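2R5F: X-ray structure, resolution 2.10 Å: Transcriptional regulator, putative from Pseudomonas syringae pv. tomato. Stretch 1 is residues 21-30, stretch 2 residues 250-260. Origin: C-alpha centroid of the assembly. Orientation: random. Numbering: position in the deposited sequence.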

ATOM      1  N   GLY A  21      15.099  -9.448  -4.709  1.00 34.95           N
ATOM      2  CA  GLY A  21      15.871  -8.717  -3.682  1.00 35.13           C
ATOM      3  C   GLY A  21      14.964  -7.926  -2.760  1.00 35.47           C
ATOM      4  O   GLY A  21      15.253  -6.802  -2.400  1.00 36.06           O
ATOM      5  N   ILE A  22      13.818  -8.505  -2.417  1.00 35.69           N
ATOM      6  CA  ILE A  22      12.916  -7.890  -1.476  1.00 35.29           C
ATOM      7  C   ILE A  22      13.090  -8.589  -0.133  1.00 35.88           C
ATOM      8  O   ILE A  22      13.204  -9.830  -0.073  1.00 36.09           O
ATOM      9  CB  ILE A  22      11.427  -7.948  -1.970  1.00 35.18           C
ATOM     10  CG1 ILE A  22      10.447  -7.577  -0.855  1.00 34.59           C
ATOM     11  CG2 ILE A  22      11.071  -9.332  -2.479  1.00 34.74           C
ATOM     12  CD1 ILE A  22       9.060  -7.222  -1.338  1.00 34.86           C
ATOM     13  N   ARG A  23      13.039  -7.796   0.935  1.00 35.76           N
ATOM     14  CA  ARG A  23      13.226  -8.296   2.293  1.00 36.74           C
ATOM     15  C   ARG A  23      12.251  -9.396   2.700  1.00 36.21           C
ATOM     16  O   ARG A  23      12.686 -10.441   3.192  1.00 36.59           O
ATOM     17  CB  ARG A  23      13.110  -7.157   3.301  1.00 36.82           C
ATOM     18  CG  ARG A  23      13.759  -7.475   4.635  1.00 40.46           C
ATOM     19  CD  ARG A  23      13.101  -6.711   5.784  1.00 46.67           C
ATOM     20  NE  ARG A  23      13.135  -5.253   5.671  1.00 48.29           N
ATOM     21  CZ  ARG A  23      12.206  -4.463   6.215  1.00 52.90           C
ATOM     22  NH1 ARG A  23      12.278  -3.136   6.088  1.00 51.52           N
ATOM     23  NH2 ARG A  23      11.179  -5.006   6.882  1.00 54.48           N
ATOM     24  N   GLN A  24      10.950  -9.156   2.518  1.00 35.01           N
ATOM     25  CA  GLN A  24       9.940 -10.088   2.996  1.00 34.52           C
ATOM     26  C   GLN A  24       8.816 -10.260   2.012  1.00 33.50           C
ATOM     27  O   GLN A  24       8.323  -9.300   1.457  1.00 33.70           O
ATOM     28  CB  GLN A  24       9.366  -9.644   4.348  1.00 33.88           C
ATOM     29  CG  GLN A  24       8.568 -10.736   5.046  1.00 35.67           C
ATOM     30  CD  GLN A  24       7.989 -10.303   6.374  1.00 36.82           C
ATOM     31  OE1 GLN A  24       7.737  -9.122   6.600  1.00 42.46           O
ATOM     32  NE2 GLN A  24       7.770 -11.261   7.267  1.00 40.31           N
ATOM     33  N   VAL A  25       8.409 -11.504   1.800  1.00 33.10           N
ATOM     34  CA  VAL A  25       7.195 -11.788   1.049  1.00 32.49           C
ATOM     35  C   VAL A  25       6.377 -12.703   1.964  1.00 32.69           C
ATOM     36  O   VAL A  25       6.911 -13.610   2.590  1.00 32.17           O
ATOM     37  CB  VAL A  25       7.533 -12.506  -0.287  1.00 32.69           C
ATOM     38  CG1 VAL A  25       6.303 -13.095  -0.909  1.00 31.17           C
ATOM     39  CG2 VAL A  25       8.322 -11.586  -1.250  1.00 31.23           C
ATOM     40  N   ILE A  26       5.088 -12.410   2.081  1.00 33.07           N
ATOM     41  CA  ILE A  26       4.143 -13.215   2.848  1.00 32.39           C
ATOM     42  C   ILE A  26       3.152 -13.714   1.831  1.00 32.30           C
ATOM     43  O   ILE A  26       2.579 -12.909   1.118  1.00 32.15           O
ATOM     44  CB  ILE A  26       3.429 -12.352   3.905  1.00 32.17           C
ATOM     45  CG1 ILE A  26       4.479 -11.769   4.871  1.00 33.74           C
ATOM     46  CG2 ILE A  26       2.286 -13.136   4.573  1.00 31.30           C
ATOM     47  CD1 ILE A  26       3.991 -11.313   6.222  1.00 36.56           C
ATOM     48  N   VAL A  27       2.964 -15.033   1.753  1.00 32.26           N
ATOM     49  CA  VAL A  27       2.026 -15.614   0.784  1.00 32.27           C
ATOM     50  C   VAL A  27       0.807 -16.189   1.497  1.00 32.87           C
ATOM     51  O   VAL A  27       0.940 -16.992   2.442  1.00 33.77           O
ATOM     52  CB  VAL A  27       2.686 -16.674  -0.165  1.00 31.99           C
ATOM     53  CG1 VAL A  27       1.633 -17.397  -0.996  1.00 31.75           C
ATOM     54  CG2 VAL A  27       3.710 -16.024  -1.094  1.00 32.14           C
ATOM     55  N   VAL A  28      -0.371 -15.762   1.033  1.00 32.81           N
ATOM     56  CA  VAL A  28      -1.656 -16.158   1.589  1.00 32.35           C
ATOM     57  C   VAL A  28      -2.419 -17.010   0.583  1.00 33.61           C
ATOM     58  O   VAL A  28      -2.216 -16.877  -0.625  1.00 33.32           O
ATOM     59  CB  VAL A  28      -2.491 -14.921   2.077  1.00 33.55           C
ATOM     60  CG1 VAL A  28      -1.606 -13.968   2.922  1.00 29.28           C
ATOM     61  CG2 VAL A  28      -3.125 -14.120   0.889  1.00 31.05           C
ATOM     62  N   GLU A  29      -3.260 -17.917   1.082  1.00 33.66           N
ATOM     63  CA  GLU A  29      -4.198 -18.640   0.241  1.00 34.97           C
ATOM     64  C   GLU A  29      -5.588 -18.006   0.335  1.00 35.66           C
ATOM     65  O   GLU A  29      -6.146 -17.869   1.424  1.00 35.87           O
ATOM     66  CB  GLU A  29      -4.269 -20.122   0.637  1.00 34.70           C
ATOM     67  CG  GLU A  29      -2.970 -20.896   0.461  1.00 35.50           C
ATOM     68  CD  GLU A  29      -3.091 -22.362   0.832  1.00 36.09           C
ATOM     69  OE1 GLU A  29      -4.076 -22.734   1.491  1.00 38.32           O
ATOM     70  OE2 GLU A  29      -2.199 -23.147   0.472  1.00 37.14           O
ATOM     71  N   ALA A  30      -6.138 -17.611  -0.806  1.00 36.63           N
ATOM     72  CA  ALA A  30      -7.523 -17.162  -0.879  1.00 37.82           C
ATOM     73  C   ALA A  30      -8.455 -18.351  -0.685  1.00 38.71           C
ATOM     74  O   ALA A  30      -8.162 -19.451  -1.150  1.00 39.19           O
ATOM     75  CB  ALA A  30      -7.794 -16.500  -2.224  1.00 37.94           C
ATOM     76  N   ASP A 250       9.375  -3.214   0.401  1.00 42.66           N
ATOM     77  CA  ASP A 250      10.165  -3.940   1.376  1.00 42.28           C
ATOM     78  C   ASP A 250       9.443  -5.200   1.885  1.00 41.98           C
ATOM     79  O   ASP A 250      10.078  -6.177   2.257  1.00 42.24           O
ATOM     80  CB  ASP A 250      10.499  -2.998   2.528  1.00 42.99           C
ATOM     81  CG  ASP A 250      11.335  -1.815   2.066  1.00 44.30           C
ATOM     82  OD1 ASP A 250      12.523  -2.051   1.740  1.00 42.60           O
ATOM     83  OD2 ASP A 250      10.800  -0.672   1.990  1.00 43.81           O
ATOM     84  N   VAL A 251       8.116  -5.152   1.908  1.00 41.68           N
ATOM     85  CA  VAL A 251       7.262  -6.277   2.247  1.00 39.96           C
ATOM     86  C   VAL A 251       6.168  -6.345   1.195  1.00 39.66           C
ATOM     87  O   VAL A 251       5.558  -5.332   0.828  1.00 38.89           O
ATOM     88  CB  VAL A 251       6.633  -6.125   3.675  1.00 40.90           C
ATOM     89  CG1 VAL A 251       5.819  -7.401   4.090  1.00 39.87           C
ATOM     90  CG2 VAL A 251       7.718  -5.778   4.729  1.00 40.02           C
ATOM     91  N   LEU A 252       5.931  -7.545   0.675  1.00 38.51           N
ATOM     92  CA  LEU A 252       4.794  -7.759  -0.206  1.00 37.91           C
ATOM     93  C   LEU A 252       3.956  -8.835   0.392  1.00 37.31           C
ATOM     94  O   LEU A 252       4.482  -9.881   0.742  1.00 37.43           O
ATOM     95  CB  LEU A 252       5.266  -8.183  -1.611  1.00 37.42           C
ATOM     96  CG  LEU A 252       4.208  -8.725  -2.556  1.00 37.79           C
ATOM     97  CD1 LEU A 252       3.232  -7.640  -3.071  1.00 37.15           C
ATOM     98  CD2 LEU A 252       4.941  -9.478  -3.696  1.00 38.91           C
ATOM     99  N   ILE A 253       2.663  -8.563   0.540  1.00 37.27           N
ATOM    100  CA  ILE A 253       1.686  -9.581   0.890  1.00 37.83           C
ATOM    101  C   ILE A 253       0.797  -9.846  -0.328  1.00 38.60           C
ATOM    102  O   ILE A 253       0.221  -8.920  -0.889  1.00 37.43           O
ATOM    103  CB  ILE A 253       0.813  -9.168   2.083  1.00 38.58           C
ATOM    104  CG1 ILE A 253       1.723  -8.815   3.296  1.00 38.39           C
ATOM    105  CG2 ILE A 253      -0.180 -10.294   2.387  1.00 36.18           C
ATOM    106  CD1 ILE A 253       0.948  -8.198   4.506  1.00 37.45           C
ATOM    107  N   THR A 254       0.740 -11.114  -0.753  1.00 38.27           N
ATOM    108  CA  THR A 254       0.086 -11.469  -1.989  1.00 37.07           C
ATOM    109  C   THR A 254      -0.426 -12.894  -1.914  1.00 37.19           C
ATOM    110  O   THR A 254      -0.084 -13.645  -1.005  1.00 38.11           O
ATOM    111  CB  THR A 254       1.049 -11.281  -3.226  1.00 37.14           C
ATOM    112  OG1 THR A 254       0.270 -11.335  -4.420  1.00 37.97           O
ATOM    113  CG2 THR A 254       2.159 -12.328  -3.293  1.00 33.86           C
ATOM    114  N   ASP A 255      -1.237 -13.291  -2.872  1.00 38.02           N
ATOM    115  CA  ASP A 255      -1.796 -14.660  -2.873  1.00 38.39           C
ATOM    116  C   ASP A 255      -0.875 -15.664  -3.578  1.00 37.42           C
ATOM    117  O   ASP A 255       0.093 -15.264  -4.236  1.00 37.53           O
ATOM    118  CB  ASP A 255      -3.178 -14.643  -3.547  1.00 39.19           C
ATOM    119  CG  ASP A 255      -3.109 -14.123  -4.970  1.00 39.93           C
ATOM    120  OD1 ASP A 255      -2.875 -12.917  -5.141  1.00 36.74           O
ATOM    121  OD2 ASP A 255      -3.246 -14.930  -5.910  1.00 42.91           O
ATOM    122  N   VAL A 256      -1.190 -16.960  -3.458  1.00 37.54           N
ATOM    123  CA  VAL A 256      -0.407 -18.036  -4.081  1.00 37.81           C
ATOM    124  C   VAL A 256      -0.317 -17.923  -5.610  1.00 37.07           C
ATOM    125  O   VAL A 256       0.736 -18.098  -6.180  1.00 36.91           O
ATOM    126  CB  VAL A 256      -0.987 -19.493  -3.785  1.00 38.10           C
ATOM    127  CG1 VAL A 256      -0.049 -20.559  -4.338  1.00 39.29           C
ATOM    128  CG2 VAL A 256      -1.193 -19.738  -2.354  1.00 37.83           C
ATOM    129  N   GLY A 257      -1.432 -17.683  -6.275  1.00 37.65           N
ATOM    130  CA  GLY A 257      -1.437 -17.678  -7.748  1.00 37.26           C
ATOM    131  C   GLY A 257      -0.530 -16.571  -8.233  1.00 37.15           C
ATOM    132  O   GLY A 257       0.310 -16.797  -9.112  1.00 38.88           O
ATOM    133  N   THR A 258      -0.680 -15.389  -7.641  1.00 36.01           N
ATOM    134  CA  THR A 258       0.146 -14.239  -7.967  1.00 36.34           C
ATOM    135  C   THR A 258       1.614 -14.533  -7.708  1.00 36.10           C
ATOM    136  O   THR A 258       2.449 -14.226  -8.533  1.00 36.01           O
ATOM    137  CB  THR A 258      -0.272 -12.962  -7.183  1.00 36.33           C
ATOM    138  OG1 THR A 258      -1.653 -12.673  -7.465  1.00 35.84           O
ATOM    139  CG2 THR A 258       0.585 -11.752  -7.611  1.00 37.09           C
ATOM    140  N   ALA A 259       1.910 -15.107  -6.550  1.00 36.81           N
ATOM    141  CA  ALA A 259       3.275 -15.404  -6.160  1.00 38.10           C
ATOM    142  C   ALA A 259       3.894 -16.380  -7.148  1.00 38.56           C
ATOM    143  O   ALA A 259       5.067 -16.257  -7.483  1.00 38.68           O
ATOM    144  CB  ALA A 259       3.310 -15.973  -4.745  1.00 37.50           C
ATOM    145  N   ARG A 260       3.096 -17.344  -7.610  1.00 39.48           N
ATOM    146  CA  ARG A 260       3.532 -18.300  -8.633  1.00 40.26           C
ATOM    147  C   ARG A 260       3.746 -17.636 -10.000  1.00 39.79           C
ATOM    148  O   ARG A 260       4.719 -17.919 -10.666  1.00 39.83           O
ATOM    149  CB  ARG A 260       2.600 -19.515  -8.686  1.00 40.75           C
ATOM    150  CG  ARG A 260       2.907 -20.562  -7.563  1.00 42.60           C
ATOM    151  CD  ARG A 260       1.892 -21.708  -7.466  1.00 42.61           C
ATOM    152  NE  ARG A 260       2.129 -22.553  -6.277  1.00 46.99           N
ATOM    153  CZ  ARG A 260       1.231 -23.399  -5.753  1.00 49.67           C
ATOM    154  NH1 ARG A 260       1.527 -24.112  -4.667  1.00 50.08           N
ATOM    155  NH2 ARG A 260       0.024 -23.527  -6.300  1.00 49.77           N
TER
HETATM  156  O   HOH W   1      13.547  -4.964   0.626  1.00 35.69           O

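The parallel pairing of strands 24-28 and 251-255 runs on past its last bridge into the start of a helix. Val 256 N, in the first helical residue, still donates to Val 28 O at 3.0 Å, but the N-H...O angle of 125° makes this bond weak. Asp 255 serves both elements: it pairs with Val 28 (CA to CA 4.7 Å) and caps the helix, its OD2 accepting from Thr 258 N at 3.1 Å while its OD1 accepts from Thr 258 OG1 at 2.6 Å.

Upstream, the ladder is regular. Ile 26 N donates to Leu 252 O (2.9 Å, 167°) and Ile 26 O accepts from Thr 254 N (3.2 Å, 161°), so one residue bonds to both neighbours of its partner Ile 253, the signature of parallel register.

Side chains alternate between the faces. Val 27 lies on the face of Val 25, Leu 252 and Thr 254, where its CG2 meets Ala 259 CB at 3.7 Å and its CG1 meets Val 256 CG2 at 3.9 Å, packing the strand against the helix.

At the opening end, Asp 250 CB lies over one face of the Arg 23 guanidinium. Arg 23 NH1 and Asp 250 OD1 are 4.5 Å apart, with OD1 well out of the guanidinium plane, so only charge proximity remains.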